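Local structure of phosphoribosylaminoimidazole carboxylase, ATPase subunit (Thermotoga maritima, 3AX6) at residues D58-S63 against E84-H89. The protein probably catalyses the ATP-dependent carboxylation of 5-aminoimidazole ribonucleotide with bicarbonate to N5-carboxyaminoimidazole ribonucleotide in purine biosynthesis. Residues are numbered along the deposited sequence; the frame is centred on the assembly and turned at random.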
# COMPACT_ATOMS: atom_id res chain seq x y z
N ASP A 58 -26.84 14.57 -1.46
CA ASP A 58 -25.91 15.39 -2.23
C ASP A 58 -24.72 14.53 -2.63
O ASP A 58 -24.22 14.63 -3.74
CB ASP A 58 -25.38 16.57 -1.40
CG ASP A 58 -26.45 17.55 -1.02
OD1 ASP A 58 -27.21 18.00 -1.91
OD2 ASP A 58 -26.54 17.89 0.17
N LEU A 59 -24.28 13.68 -1.70
CA LEU A 59 -23.15 12.79 -1.94
C LEU A 59 -23.39 11.83 -3.09
O LEU A 59 -22.55 11.69 -3.98
CB LEU A 59 -22.81 11.98 -0.70
CG LEU A 59 -21.67 10.98 -0.96
CD1 LEU A 59 -20.37 11.75 -0.99
CD2 LEU A 59 -21.61 9.91 0.11
N VAL A 60 -24.53 11.15 -3.07
CA VAL A 60 -24.87 10.20 -4.12
C VAL A 60 -25.07 10.88 -5.47
O VAL A 60 -24.55 10.41 -6.48
CB VAL A 60 -26.13 9.39 -3.75
CG1 VAL A 60 -27.25 10.34 -3.38
CG2 VAL A 60 -26.55 8.51 -4.92
N LYS A 61 -25.79 11.99 -5.49
CA LYS A 61 -26.04 12.73 -6.73
C LYS A 61 -24.77 13.39 -7.28
O LYS A 61 -24.69 13.68 -8.48
CB LYS A 61 -27.11 13.79 -6.53
CG LYS A 61 -28.52 13.24 -6.38
CD LYS A 61 -29.49 14.38 -6.17
CE LYS A 61 -30.91 13.89 -5.97
NZ LYS A 61 -31.81 15.05 -5.67
N GLY A 62 -23.80 13.64 -6.41
CA GLY A 62 -22.57 14.25 -6.85
C GLY A 62 -21.50 13.23 -7.19
O GLY A 62 -20.36 13.59 -7.51
N SER A 63 -21.85 11.95 -7.13
CA SER A 63 -20.89 10.89 -7.42
C SER A 63 -21.41 9.97 -8.50
O SER A 63 -22.62 9.90 -8.74
CB SER A 63 -20.63 10.07 -6.15
OG SER A 63 -20.26 10.90 -5.06
N GLU A 84 -33.91 5.35 -8.16
CA GLU A 84 -33.93 6.43 -9.15
C GLU A 84 -32.80 6.20 -10.16
O GLU A 84 -32.58 7.04 -11.03
CB GLU A 84 -33.74 7.80 -8.50
CG GLU A 84 -34.70 8.12 -7.37
CD GLU A 84 -34.75 9.60 -7.06
OE1 GLU A 84 -35.42 10.34 -7.81
OE2 GLU A 84 -34.12 10.04 -6.07
N GLY A 85 -32.09 5.10 -10.02
CA GLY A 85 -31.01 4.80 -10.94
C GLY A 85 -29.59 5.10 -10.48
O GLY A 85 -28.64 4.74 -11.18
N TYR A 86 -29.42 5.75 -9.33
CA TYR A 86 -28.08 6.05 -8.84
C TYR A 86 -27.32 4.79 -8.46
O TYR A 86 -27.87 3.87 -7.86
CB TYR A 86 -28.13 7.01 -7.66
CG TYR A 86 -28.59 8.38 -8.08
CD1 TYR A 86 -29.91 8.78 -7.87
CD2 TYR A 86 -27.73 9.25 -8.74
CE1 TYR A 86 -30.36 10.02 -8.31
CE2 TYR A 86 -28.17 10.49 -9.19
CZ TYR A 86 -29.49 10.87 -8.97
OH TYR A 86 -29.94 12.10 -9.40
N LYS A 87 -26.04 4.75 -8.81
CA LYS A 87 -25.21 3.60 -8.52
C LYS A 87 -24.73 3.56 -7.07
O LYS A 87 -23.86 4.34 -6.68
CB LYS A 87 -24.01 3.58 -9.46
CG LYS A 87 -24.08 2.53 -10.53
CD LYS A 87 -25.33 2.66 -11.37
CE LYS A 87 -25.56 1.39 -12.17
NZ LYS A 87 -25.69 0.20 -11.27
N ILE A 88 -25.30 2.65 -6.29
CA ILE A 88 -24.92 2.50 -4.88
C ILE A 88 -24.60 1.03 -4.61
O ILE A 88 -25.46 0.16 -4.72
CB ILE A 88 -26.04 2.97 -3.95
CG1 ILE A 88 -26.39 4.43 -4.26
CG2 ILE A 88 -25.59 2.85 -2.49
CD1 ILE A 88 -27.71 4.89 -3.68
N HIS A 89 -23.34 0.77 -4.25
CA HIS A 89 -22.86 -0.59 -4.02
C HIS A 89 -22.09 -0.77 -2.72
O HIS A 89 -21.18 -0.01 -2.42
CB HIS A 89 -21.96 -1.00 -5.19
CG HIS A 89 -22.64 -0.97 -6.52
ND1 HIS A 89 -22.00 -0.55 -7.67
CD2 HIS A 89 -23.89 -1.33 -6.89
CE1 HIS A 89 -22.83 -0.66 -8.69
NE2 HIS A 89 -23.98 -1.13 -8.25
O HOH W 1 -23.84 7.56 -6.67
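The Y86 ring lies across the last turn of helix 53-61, with V60 CG2 near its root and K61 CG near its outer end, each oblique to the ring plane. The contact belongs to the Rossmann-like preATP-grasp domain and joins helix 53-61 to the loop that leads from helix 75-83 into the short strand 87-88 at one edge of the parallel sheet. With CG2 anti to the backbone N of V60, this methyl is the branch that meets the base of the tyrosine, 3.5 Å from Y86 CB and 3.8 Å from Y86 CG. I88 CD1 meets the same methyl at 4.0 Å from V60 CG2, while L81 of helix 75-83 touches V60, Y86 and I88 and joins this apolar cluster. Farther out, the extended K61 chain runs past the phenol, and K61 CG lies 3.5 Å from Y86 OH and 3.6 Å from Y86 CZ. A serine in place of Y86 would probably strip the K61 methylenes of their aromatic partner and open a gap beside the end of helix 53-61. G85, at positive phi (101°), closes the C-terminal end of helix 75-83 in a Schellman motif just before Y86, whose CB is directed at helix 53-61. On the sheet side, K87 and H89 bond through their backbones to T66 of strand 65-68. One water lies between the two backbones, 2.9 Å from V60 O and 3.2 Å from K87 O, placed to donate to either.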